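3-oxoacyl-[acyl-carrier-protein] synthase 3 (Micrococcus luteus NCTC 2665, PDB 4EWP) probably catalyses the first condensation of fatty acid synthesis, joining an acetyl primer from acetyl-CoA to two carbons from malonyl-ACP. Local coordinates at residues A124-G129 and A310-A315; F244-W249 and A338-G343; P274-A277 and I281-E284; A298-D303 and M316-E321. All coordinates share one frame; numbering follows the deposited sequence.

Going from the N terminus, the first segment met is 124-129, the start of helix 125-138; its partner, 310-315, comes 181 residues later, so contact 1 closes a long loop joining the two halves of the thiolase fold. Contact 2 opens inside that loop at 244-249 and closes beyond it at 338-343, and therefore crosses contact 1 while tying helix 240-262 to the start of strand 341-348. Contact 3 (274-277 with 281-284) is a short local closure nested within both, linking the loop after strand 269-274 to helix 279-288. Contact 4 begins after it at 298-303 and ends at 316-321; it crosses contact 1, shares helix 311-322 with it and lies wholly inside the loop of contact 2.

Contact 1 of 4, residues A124-G129 and A310-A315; sequences AGYCYG and ASIPLA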
loop_
_atom_site.group_PDB
_atom_site.type_symbol
_atom_site.label_atom_id
_atom_site.label_comp_id
_atom_site.label_asym_id
_atom_site.label_seq_id
_atom_site.Cartn_x
_atom_site.Cartn_y
_atom_site.Cartn_z
ATOM N N ALA A 124 5.171 11.142 -0.288
ATOM C CA ALA A 124 5.021 11.181 1.164
ATOM C C ALA A 124 5.163 9.771 1.731
ATOM O O ALA A 124 5.044 9.566 2.937
ATOM C CB ALA A 124 3.682 11.796 1.571
ATOM N N GLY A 125 5.436 8.809 0.853
ATOM C CA GLY A 125 5.402 7.396 1.207
ATOM C C GLY A 125 6.310 6.964 2.351
ATOM O O GLY A 125 5.935 6.118 3.175
ATOM N N TYR A 126 7.514 7.515 2.409
ATOM C CA TYR A 126 8.409 7.176 3.507
ATOM C C TYR A 126 7.885 7.716 4.838
ATOM O O TYR A 126 7.908 7.009 5.840
ATOM C CB TYR A 126 9.816 7.669 3.228
ATOM C CG TYR A 126 10.661 7.855 4.463
ATOM C CD1 TYR A 126 10.730 9.086 5.088
ATOM C CD2 TYR A 126 11.396 6.804 4.989
ATOM C CE1 TYR A 126 11.504 9.279 6.203
ATOM C CE2 TYR A 126 12.180 6.979 6.106
ATOM C CZ TYR A 126 12.236 8.230 6.704
ATOM O OH TYR A 126 12.995 8.435 7.829
ATOM N N CYS A 127 7.386 8.952 4.850
ATOM C CA CYS A 127 6.812 9.521 6.080
ATOM C C CYS A 127 5.527 8.804 6.519
ATOM O O CYS A 127 5.250 8.707 7.717
ATOM C CB CYS A 127 6.575 11.031 5.944
ATOM S SG CYS A 127 8.113 12.005 6.031
ATOM N N TYR A 128 4.746 8.313 5.553
ATOM C CA TYR A 128 3.576 7.473 5.849
ATOM C C TYR A 128 4.082 6.158 6.441
ATOM O O TYR A 128 3.518 5.644 7.396
ATOM C CB TYR A 128 2.736 7.189 4.579
ATOM C CG TYR A 128 1.552 8.114 4.360
ATOM C CD1 TYR A 128 1.734 9.489 4.153
ATOM C CD2 TYR A 128 0.248 7.615 4.337
ATOM C CE1 TYR A 128 0.642 10.350 3.947
ATOM C CE2 TYR A 128 -0.851 8.461 4.141
ATOM C CZ TYR A 128 -0.653 9.820 3.942
ATOM O OH TYR A 128 -1.742 10.644 3.745
ATOM N N GLY A 129 5.159 5.622 5.863
ATOM C CA GLY A 129 5.765 4.400 6.365
ATOM C C GLY A 129 6.207 4.566 7.811
ATOM O O GLY A 129 6.006 3.687 8.639
ATOM N N ALA A 310 12.040 7.566 -1.776
ATOM C CA ALA A 310 13.419 7.328 -1.402
ATOM C C ALA A 310 14.075 8.606 -0.884
ATOM O O ALA A 310 15.097 8.550 -0.185
ATOM C CB ALA A 310 14.194 6.813 -2.606
ATOM N N SER A 311 13.505 9.757 -1.231
ATOM C CA SER A 311 14.278 11.000 -1.123
ATOM C C SER A 311 14.752 11.335 0.298
ATOM O O SER A 311 15.919 11.678 0.501
ATOM C CB SER A 311 13.546 12.182 -1.762
ATOM O OG SER A 311 12.693 12.836 -0.844
ATOM N N ILE A 312 13.869 11.219 1.284
ATOM C CA ILE A 312 14.234 11.645 2.629
ATOM C C ILE A 312 15.273 10.741 3.302
ATOM O O ILE A 312 16.271 11.237 3.830
ATOM C CB ILE A 312 13.000 11.819 3.517
ATOM C CG1 ILE A 312 12.217 13.053 3.054
ATOM C CG2 ILE A 312 13.404 11.948 4.989
ATOM C CD1 ILE A 312 10.838 13.201 3.715
ATOM N N PRO A 313 15.048 9.414 3.291
ATOM C CA PRO A 313 16.083 8.582 3.919
ATOM C C PRO A 313 17.419 8.666 3.181
ATOM O O PRO A 313 18.468 8.627 3.836
ATOM C CB PRO A 313 15.498 7.154 3.866
ATOM C CG PRO A 313 14.396 7.207 2.810
ATOM C CD PRO A 313 13.888 8.629 2.809
ATOM N N LEU A 314 17.394 8.799 1.853
ATOM C CA LEU A 314 18.641 8.992 1.108
ATOM C C LEU A 314 19.373 10.252 1.582
ATOM O O LEU A 314 20.589 10.232 1.795
ATOM C CB LEU A 314 18.395 9.059 -0.406
ATOM C CG LEU A 314 18.207 7.750 -1.178
ATOM C CD1 LEU A 314 17.947 8.044 -2.646
ATOM C CD2 LEU A 314 19.441 6.844 -1.027
ATOM N N ALA A 315 18.629 11.341 1.756
ATOM C CA ALA A 315 19.219 12.618 2.169
ATOM C C ALA A 315 19.697 12.530 3.611
ATOM O O ALA A 315 20.728 13.095 3.969
ATOM C CB ALA A 315 18.216 13.745 2.017
#
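One face of the Tyr126 ring is covered by Pro313, whose CD stands 3.8 Å from the centroid of the Tyr126 ring and 13° off its normal, a CH-pi contact in which the proline ring slides along the phenol. The CG2 branch of Ile312 comes to the ring obliquely, 3.5 Å from CE1 of Tyr126, the two side chains crossing at about a right angle. Tyr126 reaches both because its CG lies opposite the backbone N (chi1 157°). The CG1 branch of Ile312 leads to Cys127, with CD1 3.8 Å from its SG, so the isoleucine bridges two consecutive residues of the facing helix. The ring's polar end is satisfied by a hydrogen bond from its OH group to Gln333.

All four touching residues are buried, and the side chain of Ile312 lies about 4 Å from that of His275, a predicted active-site residue. The axes of 125-129 and 311-315 approach to 9.9 Å at 83°, nearly perpendicular. These are two buried helices of the thiolase fold, one from each half; Tyr126 also touches Ile16 of strand 13-22, while Ile312 packs on Ile273 of strand 269-274.

Contact 2 of 4, residues F244-W249 and A338-G343; sequences FRWAVW and AGLVYG
Trp246 and Leu340 form a buried apolar contact in which a helix-borne indole lies against the turn leading into a strand: helix 240-262 meets residues 338-343, where strand 341-348 begins. Trp246 alone supplies the surface on the helix side. Over one of its faces sits Leu340, with CD1 3.8 Å from the centroid of the five-membered ring of Trp246 and 11° off the normal, a CH-pi contact. The leucine spreads along the indole: its CB is 3.8 Å from CZ2 of Trp246, and its CD2 is 4.0 Å from CZ3 on the six-membered ring. With its CG anti to the backbone N (chi1 174°), Trp246 extends from the helix far enough for its six-membered ring to reach the strand backbone. There the carbonyl oxygen of Val341 lies in the indole plane, at the edge, 3.6 Å from CH2 of Trp246. Tyr342 adds a looser touch, CD1 to CZ2 of Trp246 at 4.3 Å, neither squarely over a face nor at an edge.

Strand 341-348 belongs to the mixed sheet of the C-terminal half of this thiolase fold, between strands 189-192 and 330-337. The turn before it is unusual, since the peptide bond between Gly339 and Leu340 is cis, and Gly339 adopts backbone angles at which a CB would clash with Val341 N. Phe336 of the adjacent strand 330-337 also packs on Trp246, and Met251 of its own helix touches both Trp246 and Tyr342. The CB of Val341 points away from the helix, and its side chain packs on Ala124 and on Ala116 of the second subunit.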
loop_
_atom_site.group_PDB
_atom_site.type_symbol
_atom_site.label_atom_id
_atom_site.label_comp_id
_atom_site.label_asym_id
_atom_site.label_seq_id
_atom_site.Cartn_x
_atom_site.Cartn_y
_atom_site.Cartn_z
ATOM N N PHE A 244 4.376 24.005 -6.481
ATOM C CA PHE A 244 5.224 24.954 -5.745
ATOM C C PHE A 244 4.451 25.712 -4.663
ATOM O O PHE A 244 4.885 25.774 -3.509
ATOM C CB PHE A 244 5.910 25.947 -6.687
ATOM C CG PHE A 244 6.793 26.945 -5.972
ATOM C CD1 PHE A 244 8.135 26.660 -5.729
ATOM C CD2 PHE A 244 6.278 28.159 -5.524
ATOM C CE1 PHE A 244 8.950 27.576 -5.064
ATOM C CE2 PHE A 244 7.084 29.070 -4.855
ATOM C CZ PHE A 244 8.426 28.778 -4.629
ATOM N N ARG A 245 3.315 26.299 -5.033
ATOM C CA ARG A 245 2.501 27.042 -4.071
ATOM C C ARG A 245 2.092 26.172 -2.889
ATOM O O ARG A 245 2.124 26.611 -1.738
ATOM C CB ARG A 245 1.262 27.648 -4.735
ATOM C CG ARG A 245 1.567 28.877 -5.541
ATOM C CD ARG A 245 0.309 29.582 -5.999
ATOM N NE ARG A 245 -0.486 28.753 -6.886
ATOM C CZ ARG A 245 -0.362 28.744 -8.206
ATOM N NH1 ARG A 245 0.531 29.515 -8.797
ATOM N NH2 ARG A 245 -1.129 27.957 -8.939
ATOM N N TRP A 246 1.717 24.934 -3.172
ATOM C CA TRP A 246 1.308 24.008 -2.115
ATOM C C TRP A 246 2.530 23.521 -1.322
ATOM O O TRP A 246 2.584 23.621 -0.092
ATOM C CB TRP A 246 0.524 22.838 -2.744
ATOM C CG TRP A 246 0.148 21.727 -1.818
ATOM C CD1 TRP A 246 -0.867 21.730 -0.909
ATOM C CD2 TRP A 246 0.759 20.425 -1.734
ATOM N NE1 TRP A 246 -0.912 20.522 -0.249
ATOM C CE2 TRP A 246 0.074 19.706 -0.738
ATOM C CE3 TRP A 246 1.816 19.804 -2.406
ATOM C CZ2 TRP A 246 0.414 18.404 -0.393
ATOM C CZ3 TRP A 246 2.158 18.519 -2.064
ATOM C CH2 TRP A 246 1.453 17.823 -1.070
ATOM N N ALA A 247 3.519 23.010 -2.047
ATOM C CA ALA A 247 4.722 22.432 -1.448
ATOM C C ALA A 247 5.381 23.330 -0.411
ATOM O O ALA A 247 5.919 22.850 0.591
ATOM C CB ALA A 247 5.730 22.086 -2.533
ATOM N N VAL A 248 5.375 24.630 -0.679
ATOM C CA VAL A 248 6.059 25.594 0.171
ATOM C C VAL A 248 5.134 26.185 1.230
ATOM O O VAL A 248 5.388 26.042 2.418
ATOM C CB VAL A 248 6.658 26.754 -0.664
ATOM C CG1 VAL A 248 7.211 27.838 0.252
ATOM C CG2 VAL A 248 7.736 26.232 -1.601
ATOM N N TRP A 249 4.061 26.842 0.795
ATOM C CA TRP A 249 3.219 27.624 1.698
ATOM C C TRP A 249 2.212 26.784 2.483
ATOM O O TRP A 249 1.803 27.169 3.579
ATOM C CB TRP A 249 2.516 28.732 0.915
ATOM C CG TRP A 249 3.471 29.388 -0.037
ATOM C CD1 TRP A 249 3.531 29.216 -1.389
ATOM C CD2 TRP A 249 4.544 30.260 0.302
ATOM N NE1 TRP A 249 4.560 29.949 -1.917
ATOM C CE2 TRP A 249 5.202 30.599 -0.898
ATOM C CE3 TRP A 249 5.011 30.800 1.503
ATOM C CZ2 TRP A 249 6.300 31.452 -0.935
ATOM C CZ3 TRP A 249 6.096 31.648 1.465
ATOM C CH2 TRP A 249 6.730 31.966 0.253
ATOM N N ALA A 338 1.852 13.258 -4.860
ATOM C CA ALA A 338 0.590 12.983 -5.554
ATOM C C ALA A 338 -0.508 12.458 -4.613
ATOM O O ALA A 338 -0.262 11.604 -3.760
ATOM C CB ALA A 338 0.822 12.005 -6.700
ATOM N N GLY A 339 -1.720 12.979 -4.761
ATOM C CA GLY A 339 -2.803 12.575 -3.883
ATOM C C GLY A 339 -3.914 13.601 -3.779
ATOM O O GLY A 339 -5.054 13.332 -4.179
ATOM N N LEU A 340 -3.601 14.775 -3.229
ATOM C CA LEU A 340 -2.287 15.071 -2.683
ATOM C C LEU A 340 -2.170 14.439 -1.289
ATOM O O LEU A 340 -3.167 14.291 -0.586
ATOM C CB LEU A 340 -2.105 16.587 -2.604
ATOM C CG LEU A 340 -1.983 17.382 -3.919
ATOM C CD1 LEU A 340 -2.201 18.883 -3.704
ATOM C CD2 LEU A 340 -0.627 17.135 -4.563
ATOM N N VAL A 341 -0.960 14.048 -0.902
ATOM C CA VAL A 341 -0.720 13.531 0.444
ATOM C C VAL A 341 0.563 14.115 1.040
ATOM O O VAL A 341 1.465 14.532 0.310
ATOM C CB VAL A 341 -0.648 11.982 0.484
ATOM C CG1 VAL A 341 -1.998 11.368 0.112
ATOM C CG2 VAL A 341 0.478 11.459 -0.422
ATOM N N TYR A 342 0.634 14.132 2.370
ATOM C CA TYR A 342 1.813 14.615 3.082
ATOM C C TYR A 342 1.980 13.929 4.438
ATOM O O TYR A 342 1.011 13.475 5.035
ATOM C CB TYR A 342 1.703 16.116 3.311
ATOM C CG TYR A 342 0.479 16.529 4.100
ATOM C CD1 TYR A 342 -0.676 16.968 3.460
ATOM C CD2 TYR A 342 0.479 16.480 5.486
ATOM C CE1 TYR A 342 -1.795 17.356 4.184
ATOM C CE2 TYR A 342 -0.630 16.862 6.214
ATOM C CZ TYR A 342 -1.764 17.295 5.559
ATOM O OH TYR A 342 -2.864 17.675 6.298
ATOM N N GLY A 343 3.211 13.895 4.934
ATOM C CA GLY A 343 3.489 13.356 6.253
ATOM C C GLY A 343 4.747 13.985 6.840
ATOM O O GLY A 343 5.711 14.256 6.105
#

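Contact 3 of 4, residues P274-A277 and I281-E284; sequences PHQA and IIDE
Ile282 meets the loop at two points. Its CD1 methyl lies against the terminal amide of Gln276, 3.3 Å from OE1 and 3.6 Å from NE2 of that residue, and its CG2 branch faces the pyrrolidine of Pro274, crossing it at about a right angle with 4.1 Å between CG2 of Ile282 and CG of Pro274. Beside it, CD1 of Ile281 touches CB of Ala277 at 4.1 Å.

The glutamine end comes close to the helix although its CB points away from it, because the chain bends at chi2 (-64°) and folds back over the loop. The amide is then gripped from several sides: NE2 of Gln276 donates to O of Pro274 at 2.8 Å, with the acceptor near the amide plane and the N-H...O angle 150°, and it also bonds to Ala298 O, while OE1 accepts from Ile301 N. Gln276 itself is the centre of an inverse gamma turn, closed by a weak bond from Ala277 N to His275 O. A leucine at Gln276 would probably leave Pro274 O, Ala298 O and Ile301 N without their amide partner and the loop less firmly held.

Farther out, Ser311 OG bonds both to ND1 of the neighbouring His275, a predicted active-site residue, and to Gln276 N, fixing the loop just where the predicted ACP-binding region begins. Phe336 meets the His275 ring edge-to-face. Residues 274-277 lead from the end of strand 269-274 toward helix 279-288, which carries 281-284, with strand 330-337 touching Pro274 and Ala277, and helix 240-262 packed on Ile281.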
loop_
_atom_site.group_PDB
_atom_site.type_symbol
_atom_site.label_atom_id
_atom_site.label_comp_id
_atom_site.label_asym_id
_atom_site.label_seq_id
_atom_site.Cartn_x
_atom_site.Cartn_y
_atom_site.Cartn_z
ATOM N N PRO A 274 13.588 17.993 4.179
ATOM C CA PRO A 274 12.344 17.853 3.425
ATOM C C PRO A 274 12.549 16.884 2.266
ATOM O O PRO A 274 13.670 16.693 1.779
ATOM C CB PRO A 274 12.090 19.276 2.899
ATOM C CG PRO A 274 13.477 19.860 2.763
ATOM C CD PRO A 274 14.285 19.261 3.895
ATOM N N HIS A 275 11.468 16.253 1.852
ATOM C CA HIS A 275 11.441 15.560 0.585
ATOM C C HIS A 275 12.133 16.427 -0.480
ATOM O O HIS A 275 11.877 17.635 -0.570
ATOM C CB HIS A 275 9.990 15.324 0.227
ATOM C CG HIS A 275 9.758 15.080 -1.226
ATOM N ND1 HIS A 275 10.391 14.072 -1.919
ATOM C CD2 HIS A 275 8.956 15.706 -2.116
ATOM C CE1 HIS A 275 9.990 14.091 -3.176
ATOM N NE2 HIS A 275 9.124 15.077 -3.324
ATOM N N GLN A 276 13.005 15.807 -1.279
ATOM C CA GLN A 276 13.823 16.510 -2.267
ATOM C C GLN A 276 13.067 16.759 -3.577
ATOM O O GLN A 276 13.370 16.159 -4.614
ATOM C CB GLN A 276 15.101 15.716 -2.555
ATOM C CG GLN A 276 16.013 15.531 -1.337
ATOM C CD GLN A 276 16.564 16.855 -0.798
ATOM O OE1 GLN A 276 17.447 17.464 -1.406
ATOM N NE2 GLN A 276 16.049 17.294 0.352
ATOM N N ALA A 277 12.086 17.654 -3.526
ATOM C CA ALA A 277 11.200 17.869 -4.660
ATOM C C ALA A 277 11.849 18.781 -5.706
ATOM O O ALA A 277 11.707 18.575 -6.919
ATOM C CB ALA A 277 9.875 18.456 -4.175
ATOM N N ILE A 281 11.969 24.738 -4.099
ATOM C CA ILE A 281 11.054 24.420 -3.005
ATOM C C ILE A 281 11.800 24.298 -1.663
ATOM O O ILE A 281 11.375 24.859 -0.647
ATOM C CB ILE A 281 10.247 23.146 -3.273
ATOM C CG1 ILE A 281 9.173 23.425 -4.330
ATOM C CG2 ILE A 281 9.612 22.652 -1.980
ATOM C CD1 ILE A 281 8.405 22.199 -4.784
ATOM N N ILE A 282 12.910 23.562 -1.664
ATOM C CA ILE A 282 13.705 23.380 -0.452
ATOM C C ILE A 282 14.136 24.723 0.150
ATOM O O ILE A 282 13.945 24.958 1.347
ATOM C CB ILE A 282 14.955 22.519 -0.710
ATOM C CG1 ILE A 282 14.572 21.117 -1.182
ATOM C CG2 ILE A 282 15.812 22.424 0.554
ATOM C CD1 ILE A 282 15.786 20.274 -1.560
ATOM N N ASP A 283 14.728 25.594 -0.669
ATOM C CA ASP A 283 15.176 26.902 -0.181
ATOM C C ASP A 283 14.043 27.729 0.437
ATOM O O ASP A 283 14.167 28.225 1.554
ATOM C CB ASP A 283 15.818 27.717 -1.303
ATOM C CG ASP A 283 17.084 27.088 -1.834
ATOM O OD1 ASP A 283 17.596 26.160 -1.186
ATOM O OD2 ASP A 283 17.571 27.529 -2.896
ATOM N N GLU A 284 12.943 27.874 -0.298
ATOM C CA GLU A 284 11.841 28.725 0.127
ATOM C C GLU A 284 11.224 28.165 1.408
ATOM O O GLU A 284 10.839 28.914 2.317
ATOM C CB GLU A 284 10.799 28.828 -0.989
ATOM C CG GLU A 284 9.830 29.980 -0.843
ATOM C CD GLU A 284 10.527 31.303 -0.598
ATOM O OE1 GLU A 284 11.311 31.739 -1.466
ATOM O OE2 GLU A 284 10.290 31.901 0.474
#

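Contact 4 of 4, residues A298-D303 and M316-E321; sequences ARDIAD and MHRLLE
Arg318 is stretched out fully, its CG anti to the backbone N (chi1 179°) and the chain extended to NE, which carries the guanidinium across to Asp300 and Asp303. Asp300 turns its own carboxylate to meet it, with CG placed opposite the backbone N (chi1 -162°). The result is a salt-bridge network that ties helix 311-322 to the loop and short helix 301-304 in the C-terminal half of the thiolase fold. NH1 of Arg318 donates to OD1 of Asp300 at 2.9 Å, meeting the anti lone pair of OD1, with the carboxylate and guanidinium planes almost perpendicular. It also donates to Asp303, where NH1 and NH2 both grip the one oxygen OD2.

Two further polar atoms have partners outside: OD2 of Asp300 with Arg23, NE of Arg318 with Glu322. A methionine replacing Arg318 would probably leave the carboxylates of Asp300 and Asp303 close together without the cation that links them. Alongside, CD2 of Leu319 comes 4.4 Å from CB of Ala298, while Ile273 of strand 269-274 packs on both. The grip on Asp303 is uneven, for OD2 of Asp303 lies 2.9 Å from NH1 of Arg318 but 3.3 Å from its NH2.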
loop_
_atom_site.group_PDB
_atom_site.type_symbol
_atom_site.label_atom_id
_atom_site.label_comp_id
_atom_site.label_asym_id
_atom_site.label_seq_id
_atom_site.Cartn_x
_atom_site.Cartn_y
_atom_site.Cartn_z
ATOM N N ALA A 298 19.087 19.458 4.159
ATOM C CA ALA A 298 19.354 18.445 3.126
ATOM C C ALA A 298 19.148 18.996 1.706
ATOM O O ALA A 298 18.082 19.523 1.391
ATOM C CB ALA A 298 18.470 17.221 3.341
ATOM N N ARG A 299 20.153 18.855 0.851
ATOM C CA ARG A 299 20.018 19.270 -0.549
ATOM C C ARG A 299 20.536 18.201 -1.509
ATOM O O ARG A 299 21.039 18.511 -2.586
ATOM C CB ARG A 299 20.753 20.594 -0.806
ATOM C CG ARG A 299 20.275 21.750 0.047
ATOM C CD ARG A 299 20.936 23.068 -0.349
ATOM N NE ARG A 299 20.836 24.008 0.759
ATOM C CZ ARG A 299 19.846 24.872 0.887
ATOM N NH1 ARG A 299 18.924 24.919 -0.046
ATOM N NH2 ARG A 299 19.786 25.687 1.925
ATOM N N ASP A 300 20.422 16.945 -1.102
ATOM C CA ASP A 300 20.821 15.819 -1.935
ATOM C C ASP A 300 20.318 15.916 -3.391
ATOM O O ASP A 300 20.951 15.383 -4.308
ATOM C CB ASP A 300 20.306 14.514 -1.312
ATOM C CG ASP A 300 21.011 13.293 -1.850
ATOM O OD1 ASP A 300 22.190 13.405 -2.260
ATOM O OD2 ASP A 300 20.391 12.211 -1.854
ATOM N N ILE A 301 19.180 16.578 -3.599
ATOM C CA ILE A 301 18.570 16.671 -4.930
ATOM C C ILE A 301 19.539 17.078 -6.062
ATOM O O ILE A 301 19.368 16.653 -7.206
ATOM C CB ILE A 301 17.366 17.642 -4.934
ATOM C CG1 ILE A 301 16.456 17.366 -6.135
ATOM C CG2 ILE A 301 17.839 19.082 -4.944
ATOM C CD1 ILE A 301 15.454 18.463 -6.390
ATOM N N ALA A 302 20.548 17.894 -5.745
ATOM C CA ALA A 302 21.490 18.370 -6.764
ATOM C C ALA A 302 22.210 17.242 -7.503
ATOM O O ALA A 302 22.503 17.367 -8.693
ATOM C CB ALA A 302 22.512 19.331 -6.154
ATOM N N ASP A 303 22.503 16.152 -6.792
ATOM C CA ASP A 303 23.245 15.030 -7.372
ATOM C C ASP A 303 22.383 13.794 -7.577
ATOM O O ASP A 303 22.707 12.943 -8.405
ATOM C CB ASP A 303 24.436 14.655 -6.497
ATOM C CG ASP A 303 25.313 15.845 -6.173
ATOM O OD1 ASP A 303 26.034 16.305 -7.075
ATOM O OD2 ASP A 303 25.272 16.324 -5.020
ATOM N N MET A 316 18.940 11.819 4.441
ATOM C CA MET A 316 19.320 11.628 5.839
ATOM C C MET A 316 20.635 10.870 5.900
ATOM O O MET A 316 21.544 11.218 6.673
ATOM C CB MET A 316 18.251 10.829 6.582
ATOM C CG MET A 316 18.564 10.647 8.049
ATOM S SD MET A 316 17.462 9.458 8.813
ATOM C CE MET A 316 15.889 10.307 8.651
ATOM N N HIS A 317 20.722 9.829 5.075
ATOM C CA HIS A 317 21.925 9.015 4.979
ATOM C C HIS A 317 23.132 9.867 4.588
ATOM O O HIS A 317 24.213 9.737 5.172
ATOM C CB HIS A 317 21.710 7.885 3.979
ATOM C CG HIS A 317 22.864 6.936 3.862
ATOM N ND1 HIS A 317 23.964 7.192 3.069
ATOM C CD2 HIS A 317 23.064 5.703 4.395
ATOM C CE1 HIS A 317 24.804 6.175 3.142
ATOM N NE2 HIS A 317 24.277 5.252 3.932
ATOM N N ARG A 318 22.951 10.745 3.609
ATOM C CA ARG A 318 24.040 11.607 3.184
ATOM C C ARG A 318 24.398 12.625 4.262
ATOM O O ARG A 318 25.565 12.931 4.458
ATOM C CB ARG A 318 23.707 12.322 1.877
ATOM C CG ARG A 318 24.811 13.267 1.406
ATOM C CD ARG A 318 24.467 13.875 0.064
ATOM N NE ARG A 318 25.525 14.756 -0.428
ATOM C CZ ARG A 318 25.502 15.364 -1.612
ATOM N NH1 ARG A 318 24.479 15.183 -2.432
ATOM N NH2 ARG A 318 26.505 16.156 -1.972
ATOM N N LEU A 319 23.396 13.145 4.960
ATOM C CA LEU A 319 23.647 14.102 6.029
ATOM C C LEU A 319 24.561 13.504 7.092
ATOM O O LEU A 319 25.481 14.167 7.585
ATOM C CB LEU A 319 22.327 14.531 6.667
ATOM C CG LEU A 319 22.090 16.034 6.697
ATOM C CD1 LEU A 319 22.495 16.641 5.362
ATOM C CD2 LEU A 319 20.642 16.358 7.021
ATOM N N LEU A 320 24.304 12.246 7.446
ATOM C CA LEU A 320 25.040 11.591 8.526
ATOM C C LEU A 320 26.455 11.218 8.119
ATOM O O LEU A 320 27.375 11.286 8.933
ATOM C CB LEU A 320 24.289 10.365 9.025
ATOM C CG LEU A 320 23.045 10.776 9.813
ATOM C CD1 LEU A 320 22.029 9.643 9.935
ATOM C CD2 LEU A 320 23.439 11.355 11.177
ATOM N N GLU A 321 26.641 10.821 6.868
ATOM C CA GLU A 321 27.989 10.562 6.407
ATOM C C GLU A 321 28.808 11.848 6.441
ATOM O O GLU A 321 29.915 11.863 6.971
ATOM C CB GLU A 321 27.992 9.943 5.016
ATOM C CG GLU A 321 27.933 8.428 5.038
ATOM C CD GLU A 321 28.396 7.823 3.731
ATOM O OE1 GLU A 321 28.690 8.600 2.794
ATOM O OE2 GLU A 321 28.466 6.576 3.644
#